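Yeast glycogen phosphorylase (Saccharomyces cerevisiae, PDB 1YGP) belongs to the carbohydrate phosphorylases of the GT-B clan, large two-domain enzymes, and carries a bound pyridoxal-5'-phosphate. Local coordinates at residues A[735-740]-A[828-833]; A[755-760]-A[846-851]. All coordinates share one frame; numbering follows the deposited sequence.

Interaction 1. Residues A[735-740]-A[828-833]; sequences LIIGTV and LATHEL
I737, on the strand 735-739, reaches the helix 820-840 with its terminal methyl, which meets two residues on successive positions of that helix. CD1 of I737 lies 3.7 Å from CE1 of H831. The same CD1 of I737 is 3.9 Å from CG2 of T830. The methyl sits over one face of the imidazole, displaced from the ring centre, and makes a CH-pi contact 3.9 Å from the centroid of the H831 ring and 23° off the ring normal. Its reach comes from an extended chain: CG1 is turned away from the backbone N (chi1 175°) and CD1 carries straight on.

This is the packing of a parallel beta-sheet against a flanking helix in a Rossmann-like domain of the GT-B fold. Strand 735-739 runs between strands 710-713 and 757-759. I737 points out of the sheet toward helix 820-840 and is buried between the two, where a branched, wholly apolar isoleucine fits. T830 offers its methyl CG2, while its OG1 is hydrogen-bonded to the backbone O of S826, one turn earlier; a threonine can thus face the sheet with its hydroxyl satisfied. The imidazole of H831 gives I737 a flat surface, and its NE2 makes a weak hydrogen bond to D603, with Y827 packed edge-to-face on the ring.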
loop_
_atom_site.group_PDB
_atom_site.type_symbol
_atom_site.label_atom_id
_atom_site.label_comp_id
_atom_site.label_asym_id
_atom_site.label_seq_id
_atom_site.Cartn_x
_atom_site.Cartn_y
_atom_site.Cartn_z
ATOM N N LEU A 735 25.070 -7.551 -34.524
ATOM C CA LEU A 735 26.169 -8.496 -34.637
ATOM C C LEU A 735 26.922 -8.593 -33.311
ATOM O O LEU A 735 26.861 -7.669 -32.503
ATOM C CB LEU A 735 27.060 -8.050 -35.794
ATOM C CG LEU A 735 26.467 -7.961 -37.232
ATOM C CD1 LEU A 735 27.629 -8.010 -38.206
ATOM C CD2 LEU A 735 25.577 -9.143 -37.605
ATOM N N ILE A 736 27.603 -9.693 -33.008
ATOM C CA ILE A 736 28.258 -9.960 -31.729
ATOM C C ILE A 736 29.762 -9.821 -31.961
ATOM O O ILE A 736 30.252 -10.308 -32.995
ATOM C CB ILE A 736 28.034 -11.436 -31.235
ATOM C CG1 ILE A 736 26.552 -11.811 -31.206
ATOM C CG2 ILE A 736 28.692 -11.623 -29.883
ATOM C CD1 ILE A 736 25.569 -11.021 -30.336
ATOM N N ILE A 737 30.476 -9.139 -31.051
ATOM C CA ILE A 737 31.925 -9.258 -30.987
ATOM C C ILE A 737 32.049 -9.996 -29.653
ATOM O O ILE A 737 31.573 -9.511 -28.617
ATOM C CB ILE A 737 32.700 -7.872 -30.953
ATOM C CG1 ILE A 737 34.191 -8.190 -30.756
ATOM C CG2 ILE A 737 32.198 -6.918 -29.878
ATOM C CD1 ILE A 737 35.145 -7.009 -31.029
ATOM N N GLY A 738 32.610 -11.195 -29.596
ATOM C CA GLY A 738 32.623 -11.911 -28.344
ATOM C C GLY A 738 33.727 -12.927 -28.233
ATOM O O GLY A 738 34.464 -13.218 -29.185
ATOM N N THR A 739 33.827 -13.418 -27.008
ATOM C CA THR A 739 34.773 -14.442 -26.668
ATOM C C THR A 739 34.126 -15.780 -26.961
ATOM O O THR A 739 32.892 -15.895 -26.999
ATOM C CB THR A 739 35.105 -14.371 -25.221
ATOM O OG1 THR A 739 35.017 -13.035 -24.791
ATOM C CG2 THR A 739 36.519 -14.840 -25.012
ATOM N N VAL A 740 34.913 -16.829 -27.173
ATOM C CA VAL A 740 34.346 -18.122 -27.530
ATOM C C VAL A 740 34.056 -18.877 -26.239
ATOM O O VAL A 740 34.790 -19.703 -25.692
ATOM C CB VAL A 740 35.355 -18.822 -28.522
ATOM C CG1 VAL A 740 36.795 -18.708 -28.044
ATOM C CG2 VAL A 740 34.897 -20.264 -28.711
ATOM N N LEU A 828 41.309 -5.335 -30.266
ATOM C CA LEU A 828 41.509 -4.223 -31.172
ATOM C C LEU A 828 41.535 -4.650 -32.655
ATOM O O LEU A 828 40.910 -3.983 -33.501
ATOM C CB LEU A 828 42.801 -3.536 -30.808
ATOM C CG LEU A 828 42.946 -2.969 -29.415
ATOM C CD1 LEU A 828 44.336 -2.380 -29.301
ATOM C CD2 LEU A 828 41.890 -1.920 -29.144
ATOM N N ALA A 829 42.160 -5.774 -33.011
ATOM C CA ALA A 829 42.185 -6.247 -34.386
ATOM C C ALA A 829 40.805 -6.559 -34.939
ATOM O O ALA A 829 40.447 -6.193 -36.061
ATOM C CB ALA A 829 43.012 -7.501 -34.486
ATOM N N THR A 830 39.971 -7.194 -34.132
ATOM C CA THR A 830 38.610 -7.504 -34.525
ATOM C C THR A 830 37.840 -6.200 -34.680
ATOM O O THR A 830 36.964 -6.085 -35.542
ATOM C CB THR A 830 37.937 -8.342 -33.462
ATOM O OG1 THR A 830 38.862 -9.326 -33.008
ATOM C CG2 THR A 830 36.692 -8.995 -34.017
ATOM N N HIS A 831 38.146 -5.177 -33.867
ATOM C CA HIS A 831 37.427 -3.929 -33.999
ATOM C C HIS A 831 37.752 -3.216 -35.289
ATOM O O HIS A 831 36.829 -2.679 -35.915
ATOM C CB HIS A 831 37.721 -3.041 -32.824
ATOM C CG HIS A 831 36.536 -3.116 -31.874
ATOM N ND1 HIS A 831 36.502 -3.566 -30.620
ATOM C CD2 HIS A 831 35.262 -2.705 -32.207
ATOM C CE1 HIS A 831 35.274 -3.443 -30.180
ATOM N NE2 HIS A 831 34.536 -2.930 -31.133
ATOM N N GLU A 832 39.017 -3.277 -35.721
ATOM C CA GLU A 832 39.426 -2.761 -37.027
ATOM C C GLU A 832 38.589 -3.417 -38.126
ATOM O O GLU A 832 38.062 -2.720 -39.004
ATOM C CB GLU A 832 40.897 -3.064 -37.232
ATOM C CG GLU A 832 41.625 -1.799 -37.637
ATOM C CD GLU A 832 43.126 -1.866 -37.403
ATOM O OE1 GLU A 832 43.548 -1.617 -36.273
ATOM O OE2 GLU A 832 43.867 -2.154 -38.346
ATOM N N LEU A 833 38.412 -4.749 -38.042
ATOM C CA LEU A 833 37.538 -5.481 -38.949
ATOM C C LEU A 833 36.105 -4.978 -38.946
ATOM O O LEU A 833 35.589 -4.594 -39.996
ATOM C CB LEU A 833 37.529 -6.958 -38.598
ATOM C CG LEU A 833 38.674 -7.729 -39.208
ATOM C CD1 LEU A 833 39.021 -8.964 -38.400
ATOM C CD2 LEU A 833 38.262 -8.057 -40.626
#

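Interaction 2. Residues A[755-760]-A[846-851]; sequences NVFLFG and LKKSVL
K848 meets N755 and F757 along the length of its side chain, the first near its root and the second at its tip. The carbonyl oxygen OD1 of N755 lies 3.5 Å from CG of K848 and 3.7 Å from CA of the same lysine, van der Waals contacts with the aliphatic part. Further out, NZ of K848 stands 3.5 Å from CZ of F757, at the far end of the phenyl ring, and the two side chains run nearly perpendicular to each other. L851, one turn further along the helix, adds a loose van der Waals touch, its CD1 methyl 4.3 Å from OD1 of N755.

The lysine spans this distance because its chain is fully extended beyond CG, with chi2 at -179°. A long side chain that is apolar for most of its length suits this partly exposed place, and its charge is met by a salt bridge from NZ to E837. N755 is positioned from its other end: ND2 donates to the backbone O of I751, at the end of helix 743-751, which helps set the amide where OD1 faces the lysine.

A large aromatic ring suits the buried place of F757, filling the room between K848 and helix 820-840, where it packs on V834. The contact therefore lies where helix 842-856 meets the chain leading from helix 743-751 into the edge strand 757-759, which lies beside strand 735-739.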
loop_
_atom_site.group_PDB
_atom_site.type_symbol
_atom_site.label_atom_id
_atom_site.label_comp_id
_atom_site.label_asym_id
_atom_site.label_seq_id
_atom_site.Cartn_x
_atom_site.Cartn_y
_atom_site.Cartn_z
ATOM N N ASN A 755 29.400 -15.129 -39.357
ATOM C CA ASN A 755 28.550 -13.995 -39.055
ATOM C C ASN A 755 28.802 -13.410 -37.679
ATOM O O ASN A 755 28.143 -12.453 -37.273
ATOM C CB ASN A 755 27.111 -14.450 -39.201
ATOM C CG ASN A 755 26.816 -14.852 -40.636
ATOM O OD1 ASN A 755 26.978 -14.082 -41.581
ATOM N ND2 ASN A 755 26.403 -16.081 -40.897
ATOM N N VAL A 756 29.737 -13.934 -36.893
ATOM C CA VAL A 756 30.002 -13.407 -35.560
ATOM C C VAL A 756 31.464 -12.966 -35.551
ATOM O O VAL A 756 32.231 -13.497 -36.354
ATOM C CB VAL A 756 29.758 -14.481 -34.414
ATOM C CG1 VAL A 756 28.290 -14.872 -34.350
ATOM C CG2 VAL A 756 30.544 -15.742 -34.671
ATOM N N PHE A 757 31.894 -12.010 -34.718
ATOM C CA PHE A 757 33.279 -11.568 -34.663
ATOM C C PHE A 757 33.850 -12.115 -33.378
ATOM O O PHE A 757 33.617 -11.536 -32.315
ATOM C CB PHE A 757 33.382 -10.056 -34.640
ATOM C CG PHE A 757 32.886 -9.420 -35.921
ATOM C CD1 PHE A 757 31.518 -9.245 -36.136
ATOM C CD2 PHE A 757 33.800 -9.022 -36.882
ATOM C CE1 PHE A 757 31.068 -8.672 -37.324
ATOM C CE2 PHE A 757 33.341 -8.450 -38.063
ATOM C CZ PHE A 757 31.982 -8.274 -38.287
ATOM N N LEU A 758 34.521 -13.266 -33.421
ATOM C CA LEU A 758 35.049 -13.853 -32.209
ATOM C C LEU A 758 36.521 -13.530 -32.095
ATOM O O LEU A 758 37.156 -13.245 -33.111
ATOM C CB LEU A 758 34.808 -15.333 -32.253
ATOM C CG LEU A 758 33.332 -15.725 -32.390
ATOM C CD1 LEU A 758 33.216 -17.218 -32.689
ATOM C CD2 LEU A 758 32.589 -15.316 -31.127
ATOM N N PHE A 759 37.075 -13.506 -30.892
ATOM C CA PHE A 759 38.468 -13.176 -30.690
ATOM C C PHE A 759 38.863 -13.751 -29.338
ATOM O O PHE A 759 38.072 -14.425 -28.658
ATOM C CB PHE A 759 38.657 -11.678 -30.665
ATOM C CG PHE A 759 38.100 -11.014 -29.401
ATOM C CD1 PHE A 759 36.725 -10.796 -29.272
ATOM C CD2 PHE A 759 38.965 -10.648 -28.357
ATOM C CE1 PHE A 759 36.226 -10.222 -28.101
ATOM C CE2 PHE A 759 38.452 -10.076 -27.196
ATOM C CZ PHE A 759 37.086 -9.863 -27.064
ATOM N N GLY A 760 40.096 -13.400 -28.965
ATOM C CA GLY A 760 40.644 -13.703 -27.658
ATOM C C GLY A 760 40.939 -15.165 -27.464
ATOM O O GLY A 760 40.689 -16.034 -28.308
ATOM N N LEU A 846 24.753 -6.018 -43.776
ATOM C CA LEU A 846 23.327 -6.274 -43.811
ATOM C C LEU A 846 22.984 -7.735 -44.090
ATOM O O LEU A 846 21.998 -8.270 -43.579
ATOM C CB LEU A 846 22.742 -5.321 -44.854
ATOM C CG LEU A 846 22.047 -3.995 -44.391
ATOM C CD1 LEU A 846 22.504 -3.509 -43.022
ATOM C CD2 LEU A 846 22.359 -2.938 -45.433
ATOM N N LYS A 847 23.825 -8.444 -44.829
ATOM C CA LYS A 847 23.614 -9.851 -45.081
ATOM C C LYS A 847 23.864 -10.578 -43.787
ATOM O O LYS A 847 23.091 -11.476 -43.474
ATOM C CB LYS A 847 24.580 -10.385 -46.128
ATOM N N LYS A 848 24.852 -10.202 -42.980
ATOM C CA LYS A 848 25.090 -10.864 -41.695
ATOM C C LYS A 848 23.907 -10.714 -40.744
ATOM O O LYS A 848 23.479 -11.663 -40.085
ATOM C CB LYS A 848 26.310 -10.290 -41.018
ATOM C CG LYS A 848 27.570 -10.602 -41.806
ATOM C CD LYS A 848 28.796 -10.039 -41.115
ATOM C CE LYS A 848 29.986 -10.647 -41.809
ATOM N NZ LYS A 848 31.173 -10.350 -41.041
ATOM N N SER A 849 23.321 -9.519 -40.726
ATOM C CA SER A 849 22.145 -9.218 -39.935
ATOM C C SER A 849 20.919 -10.039 -40.365
ATOM O O SER A 849 20.272 -10.660 -39.505
ATOM C CB SER A 849 21.917 -7.718 -40.067
ATOM O OG SER A 849 20.837 -7.265 -39.270
ATOM N N VAL A 850 20.582 -10.121 -41.671
ATOM C CA VAL A 850 19.412 -10.871 -42.159
ATOM C C VAL A 850 19.602 -12.340 -41.859
ATOM O O VAL A 850 18.702 -13.013 -41.360
ATOM C CB VAL A 850 19.202 -10.701 -43.684
ATOM C CG1 VAL A 850 18.024 -11.528 -44.139
ATOM C CG2 VAL A 850 18.840 -9.250 -44.019
ATOM N N LEU A 851 20.791 -12.864 -42.116
ATOM C CA LEU A 851 21.052 -14.245 -41.804
ATOM C C LEU A 851 20.963 -14.485 -40.307
ATOM O O LEU A 851 20.409 -15.533 -39.944
ATOM C CB LEU A 851 22.416 -14.610 -42.361
ATOM C CG LEU A 851 22.415 -14.696 -43.886
ATOM C CD1 LEU A 851 23.838 -14.866 -44.342
ATOM C CD2 LEU A 851 21.490 -15.810 -44.373
#

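The centres of interactions 1 and 2 lie about 9 Å apart, at one edge of the six-stranded parallel sheet. Strands 735-739 and 757-759 are neighbours there, and backbone hydrogen bonds probably join them directly: N of F757 lies 2.9 Å from O of I736. Both strands come first in the chain; helices 820-840 and 842-856 follow in the same order, so the two contacts interleave along the sequence. The consecutive helices thereby return a distant, largely helical part of the chain to adjacent strands of one sheet. T830 of interaction 1 also packs on F757 and F759, and L735 touches K848, which makes the two contacts parts of a continuous sheet-helix interface.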